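Local coordinates for protein exosome complex component Rrp42 (Pyrococcus abyssi, PDB 2PO1) that probably serves as a non-catalytic subunit of the RNA-degrading archaeal exosome, helping to shape the active site of its partner Rrp41, at residues T200-L208 with A244-A253. Residues are numbered along the deposited sequence; the frame is centred on the assembly and turned at random.
Sequences TFAKIGNIL and AFKLEEVMYA
K203 and E249 show how one buried lysine can tie a β-hairpin to the start of a helix. The lysine chain, nearly fully extended with CG anti to the backbone N (chi1 172°), crosses the glutamate at about a right angle. NZ forms a salt bridge with E249 OE1, though the modelled 2.4 Å between them is too short to be taken as exact, and donates a second hydrogen bond to A244 O (2.8 Å), tilted from the carbonyl plane with a C=O...N angle of 140°. OE1 also accepts the backbone N-H of K246, the N-cap residue, from above the carboxylate plane, while OE2 takes a hydrogen from each of two waters that bridge to N206, one through its O and the other through OD1.

These residues belong to the second domain of the RNase PH fold, where the start of helix 247-275 packs on a four-stranded antiparallel sheet; a type II' turn, I204 to I207, joins the hairpin strands.

Apolar contacts flank the charged group. K203 CD lies over one face of the F245 ring in a CH-π contact, and L208 CD2 comes within 3.8 Å of F245 CE1. Farther along the helix, A253 CA covers a face of F201, 4.2 Å from its centroid, while the Y252 ring, its OH hydrogen-bonded to E34, meets F201 obliquely, the planes at 68°.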
ATOM      1  N   THR C 200      18.311 -25.426 -12.973  1.00 18.81           N
ATOM      2  CA  THR C 200      17.340 -25.773 -11.954  1.00 18.14           C
ATOM      3  C   THR C 200      16.839 -27.179 -12.160  1.00 19.10           C
ATOM      4  O   THR C 200      16.611 -27.585 -13.263  1.00 18.72           O
ATOM      5  CB  THR C 200      16.186 -24.770 -11.976  1.00 18.74           C
ATOM      6  OG1 THR C 200      16.652 -23.530 -11.435  1.00 16.57           O
ATOM      7  CG2 THR C 200      15.064 -25.263 -11.191  1.00 14.27           C
ATOM      8  N   PHE C 201      16.775 -27.945 -11.077  1.00 20.24           N
ATOM      9  CA  PHE C 201      16.302 -29.336 -11.104  1.00 21.09           C
ATOM     10  C   PHE C 201      15.042 -29.455 -10.273  1.00 21.37           C
ATOM     11  O   PHE C 201      14.944 -28.829  -9.215  1.00 23.52           O
ATOM     12  CB  PHE C 201      17.367 -30.293 -10.515  1.00 20.73           C
ATOM     13  CG  PHE C 201      18.705 -30.180 -11.193  1.00 22.49           C
ATOM     14  CD1 PHE C 201      19.540 -29.078 -10.950  1.00 23.73           C
ATOM     15  CD2 PHE C 201      19.113 -31.148 -12.099  1.00 24.24           C
ATOM     16  CE1 PHE C 201      20.762 -28.950 -11.621  1.00 22.81           C
ATOM     17  CE2 PHE C 201      20.345 -31.021 -12.764  1.00 25.69           C
ATOM     18  CZ  PHE C 201      21.153 -29.920 -12.531  1.00 21.10           C
ATOM     19  N   ALA C 202      14.096 -30.278 -10.730  1.00 22.70           N
ATOM     20  CA  ALA C 202      12.947 -30.680  -9.914  1.00 22.61           C
ATOM     21  C   ALA C 202      13.282 -32.041  -9.361  1.00 23.59           C
ATOM     22  O   ALA C 202      13.752 -32.887 -10.082  1.00 23.23           O
ATOM     23  CB  ALA C 202      11.713 -30.763 -10.768  1.00 23.55           C
ATOM     24  N   LYS C 203      13.095 -32.237  -8.065  1.00 23.25           N
ATOM     25  CA  LYS C 203      13.143 -33.570  -7.537  1.00 23.75           C
ATOM     26  C   LYS C 203      11.720 -34.105  -7.567  1.00 24.95           C
ATOM     27  O   LYS C 203      10.795 -33.511  -6.970  1.00 24.93           O
ATOM     28  CB  LYS C 203      13.694 -33.569  -6.125  1.00 24.86           C
ATOM     29  CG  LYS C 203      13.615 -34.900  -5.423  1.00 25.77           C
ATOM     30  CD  LYS C 203      14.603 -34.934  -4.276  1.00 27.71           C
ATOM     31  CE  LYS C 203      14.548 -36.285  -3.582  1.00 24.43           C
ATOM     32  NZ  LYS C 203      15.581 -36.289  -2.509  1.00 27.51           N
ATOM     33  N   ILE C 204      11.543 -35.202  -8.296  1.00 26.63           N
ATOM     34  CA  ILE C 204      10.262 -35.926  -8.377  1.00 27.69           C
ATOM     35  C   ILE C 204      10.503 -37.357  -7.927  1.00 29.34           C
ATOM     36  O   ILE C 204      11.190 -38.121  -8.604  1.00 30.44           O
ATOM     37  CB  ILE C 204       9.707 -35.888  -9.804  1.00 27.20           C
ATOM     38  CG1 ILE C 204       9.693 -34.437 -10.307  1.00 25.91           C
ATOM     39  CG2 ILE C 204       8.342 -36.576  -9.873  1.00 30.02           C
ATOM     40  CD1 ILE C 204       9.231 -34.250 -11.772  1.00 26.03           C
ATOM     41  N   GLY C 205       9.965 -37.704  -6.763  1.00 29.66           N
ATOM     42  CA  GLY C 205      10.354 -38.932  -6.094  1.00 32.14           C
ATOM     43  C   GLY C 205      11.856 -38.915  -5.847  1.00 33.24           C
ATOM     44  O   GLY C 205      12.386 -37.980  -5.245  1.00 32.89           O
ATOM     45  N   ASN C 206      12.555 -39.934  -6.327  1.00 34.30           N
ATOM     46  CA  ASN C 206      13.986 -40.026  -6.088  1.00 35.42           C
ATOM     47  C   ASN C 206      14.797 -39.608  -7.293  1.00 33.50           C
ATOM     48  O   ASN C 206      15.957 -39.964  -7.433  1.00 33.34           O
ATOM     49  CB  ASN C 206      14.358 -41.423  -5.606  1.00 37.59           C
ATOM     50  CG  ASN C 206      14.025 -41.616  -4.142  1.00 41.82           C
ATOM     51  OD1 ASN C 206      13.849 -40.641  -3.394  1.00 44.26           O
ATOM     52  ND2 ASN C 206      13.923 -42.871  -3.721  1.00 47.80           N
ATOM     53  N   ILE C 207      14.177 -38.822  -8.143  1.00 31.44           N
ATOM     54  CA  ILE C 207      14.769 -38.489  -9.413  1.00 32.03           C
ATOM     55  C   ILE C 207      14.800 -36.973  -9.589  1.00 29.98           C
ATOM     56  O   ILE C 207      13.776 -36.290  -9.404  1.00 28.57           O
ATOM     57  CB  ILE C 207      13.933 -39.117 -10.543  1.00 32.43           C
ATOM     58  CG1 ILE C 207      14.193 -40.611 -10.632  1.00 35.50           C
ATOM     59  CG2 ILE C 207      14.307 -38.505 -11.845  1.00 32.82           C
ATOM     60  CD1 ILE C 207      13.067 -41.359 -11.295  1.00 39.06           C
ATOM     61  N   LEU C 208      15.969 -36.442  -9.962  1.00 29.15           N
ATOM     62  CA  LEU C 208      16.074 -35.048 -10.381  1.00 27.11           C
ATOM     63  C   LEU C 208      16.081 -34.933 -11.873  1.00 26.55           C
ATOM     64  O   LEU C 208      16.752 -35.676 -12.573  1.00 27.70           O
ATOM     65  CB  LEU C 208      17.319 -34.338  -9.850  1.00 26.34           C
ATOM     66  CG  LEU C 208      17.802 -34.412  -8.400  1.00 30.88           C
ATOM     67  CD1 LEU C 208      18.546 -33.194  -8.035  1.00 25.84           C
ATOM     68  CD2 LEU C 208      16.730 -34.677  -7.362  1.00 26.71           C
ATOM     69  N   ALA C 244      13.035 -32.468   0.073  1.00 25.25           N
ATOM     70  CA  ALA C 244      14.292 -32.596   0.726  1.00 25.54           C
ATOM     71  C   ALA C 244      15.220 -33.190  -0.301  1.00 25.36           C
ATOM     72  O   ALA C 244      14.797 -33.979  -1.129  1.00 26.93           O
ATOM     73  CB  ALA C 244      14.189 -33.516   1.883  1.00 26.42           C
ATOM     74  N   PHE C 245      16.484 -32.804  -0.239  1.00 24.01           N
ATOM     75  CA  PHE C 245      17.462 -33.367  -1.135  1.00 23.52           C
ATOM     76  C   PHE C 245      18.476 -34.079  -0.297  1.00 25.51           C
ATOM     77  O   PHE C 245      18.715 -33.702   0.848  1.00 25.52           O
ATOM     78  CB  PHE C 245      18.116 -32.263  -1.933  1.00 21.36           C
ATOM     79  CG  PHE C 245      17.212 -31.660  -2.958  1.00 20.41           C
ATOM     80  CD1 PHE C 245      17.311 -32.044  -4.282  1.00 19.89           C
ATOM     81  CD2 PHE C 245      16.259 -30.720  -2.595  1.00 18.53           C
ATOM     82  CE1 PHE C 245      16.518 -31.515  -5.243  1.00 18.99           C
ATOM     83  CE2 PHE C 245      15.430 -30.163  -3.568  1.00 20.42           C
ATOM     84  CZ  PHE C 245      15.560 -30.575  -4.920  1.00 14.35           C
ATOM     85  N   LYS C 246      19.069 -35.113  -0.871  1.00 27.53           N
ATOM     86  CA  LYS C 246      20.183 -35.787  -0.279  1.00 29.17           C
ATOM     87  C   LYS C 246      21.418 -34.998  -0.671  1.00 29.05           C
ATOM     88  O   LYS C 246      21.423 -34.323  -1.709  1.00 27.87           O
ATOM     89  CB  LYS C 246      20.294 -37.217  -0.827  1.00 32.23           C
ATOM     90  CG  LYS C 246      19.133 -38.127  -0.475  1.00 32.76           C
ATOM     91  CD  LYS C 246      18.979 -38.190   1.027  1.00 36.15           C
ATOM     92  CE  LYS C 246      18.029 -39.291   1.431  1.00 40.01           C
ATOM     93  NZ  LYS C 246      17.854 -39.187   2.879  1.00 41.17           N
ATOM     94  N   LEU C 247      22.443 -35.071   0.162  1.00 29.59           N
ATOM     95  CA  LEU C 247      23.718 -34.406  -0.112  1.00 31.41           C
ATOM     96  C   LEU C 247      24.284 -34.850  -1.497  1.00 32.21           C
ATOM     97  O   LEU C 247      24.837 -34.043  -2.255  1.00 31.02           O
ATOM     98  CB  LEU C 247      24.731 -34.755   0.998  1.00 32.29           C
ATOM     99  CG  LEU C 247      26.120 -34.092   1.109  1.00 32.44           C
ATOM    100  CD1 LEU C 247      27.197 -34.979   0.654  1.00 35.22           C
ATOM    101  CD2 LEU C 247      26.193 -32.738   0.413  1.00 30.39           C
ATOM    102  N   GLU C 248      24.127 -36.126  -1.816  1.00 34.09           N
ATOM    103  CA  GLU C 248      24.598 -36.657  -3.087  1.00 35.48           C
ATOM    104  C   GLU C 248      23.752 -36.151  -4.228  1.00 33.22           C
ATOM    105  O   GLU C 248      24.226 -36.109  -5.333  1.00 33.23           O
ATOM    106  CB  GLU C 248      24.598 -38.169  -3.072  1.00 37.95           C
ATOM    107  CG  GLU C 248      23.614 -38.703  -2.071  1.00 41.51           C
ATOM    108  CD  GLU C 248      24.193 -38.731  -0.657  1.00 45.74           C
ATOM    109  OE1 GLU C 248      25.389 -39.154  -0.478  1.00 46.75           O
ATOM    110  OE2 GLU C 248      23.438 -38.336   0.266  1.00 41.31           O
ATOM    111  N   GLU C 249      22.506 -35.761  -3.972  1.00 32.41           N
ATOM    112  CA  GLU C 249      21.670 -35.135  -5.029  1.00 31.50           C
ATOM    113  C   GLU C 249      22.113 -33.738  -5.327  1.00 30.00           C
ATOM    114  O   GLU C 249      22.180 -33.332  -6.478  1.00 29.68           O
ATOM    115  CB  GLU C 249      20.182 -35.154  -4.659  1.00 30.06           C
ATOM    116  CG  GLU C 249      19.574 -36.605  -4.664  1.00 33.07           C
ATOM    117  CD  GLU C 249      18.196 -36.681  -4.012  1.00 32.82           C
ATOM    118  OE1 GLU C 249      17.841 -35.768  -3.233  1.00 31.97           O
ATOM    119  OE2 GLU C 249      17.458 -37.664  -4.264  1.00 37.44           O
ATOM    120  N   VAL C 250      22.408 -32.983  -4.282  1.00 30.26           N
ATOM    121  CA  VAL C 250      23.040 -31.664  -4.434  1.00 29.47           C
ATOM    122  C   VAL C 250      24.347 -31.689  -5.223  1.00 30.70           C
ATOM    123  O   VAL C 250      24.521 -30.949  -6.193  1.00 30.03           O
ATOM    124  CB  VAL C 250      23.272 -31.050  -3.056  1.00 29.68           C
ATOM    125  CG1 VAL C 250      24.115 -29.748  -3.139  1.00 30.65           C
ATOM    126  CG2 VAL C 250      21.926 -30.838  -2.417  1.00 27.09           C
ATOM    127  N   MET C 251      25.267 -32.537  -4.784  1.00 31.04           N
ATOM    128  CA  MET C 251      26.517 -32.736  -5.485  1.00 33.95           C
ATOM    129  C   MET C 251      26.281 -33.024  -6.982  1.00 32.11           C
ATOM    130  O   MET C 251      26.873 -32.404  -7.842  1.00 31.81           O
ATOM    131  CB  MET C 251      27.264 -33.897  -4.844  1.00 34.51           C
ATOM    132  CG  MET C 251      27.650 -33.669  -3.384  1.00 38.38           C
ATOM    133  SD  MET C 251      28.406 -35.108  -2.511  1.00 45.04           S
ATOM    134  CE  MET C 251      29.691 -35.673  -3.641  1.00 48.15           C
ATOM    135  N   TYR C 252      25.394 -33.965  -7.270  1.00 32.14           N
ATOM    136  CA  TYR C 252      24.947 -34.234  -8.631  1.00 31.17           C
ATOM    137  C   TYR C 252      24.422 -32.978  -9.314  1.00 29.77           C
ATOM    138  O   TYR C 252      24.750 -32.707 -10.466  1.00 30.49           O
ATOM    139  CB  TYR C 252      23.820 -35.309  -8.614  1.00 31.20           C
ATOM    140  CG  TYR C 252      23.089 -35.382  -9.934  1.00 28.60           C
ATOM    141  CD1 TYR C 252      21.903 -34.671 -10.122  1.00 27.56           C
ATOM    142  CD2 TYR C 252      23.625 -36.097 -11.019  1.00 29.51           C
ATOM    143  CE1 TYR C 252      21.264 -34.684 -11.292  1.00 25.42           C
ATOM    144  CE2 TYR C 252      22.964 -36.143 -12.214  1.00 26.85           C
ATOM    145  CZ  TYR C 252      21.788 -35.406 -12.347  1.00 25.24           C
ATOM    146  OH  TYR C 252      21.079 -35.379 -13.511  1.00 25.32           O
ATOM    147  N   ALA C 253      23.567 -32.221  -8.611  1.00 27.03           N
ATOM    148  CA  ALA C 253      22.967 -31.047  -9.183  1.00 25.36           C
ATOM    149  C   ALA C 253      24.091 -30.040  -9.533  1.00 25.35           C
ATOM    150  O   ALA C 253      24.073 -29.409 -10.599  1.00 25.14           O
ATOM    151  CB  ALA C 253      22.002 -30.410  -8.156  1.00 23.06           C
TER
HETATM  152  O   HOH W   1      18.178 -39.258  -6.328  1.00 40.16           O
HETATM  153  O   HOH W   2      16.196 -39.339  -2.428  1.00 44.24           O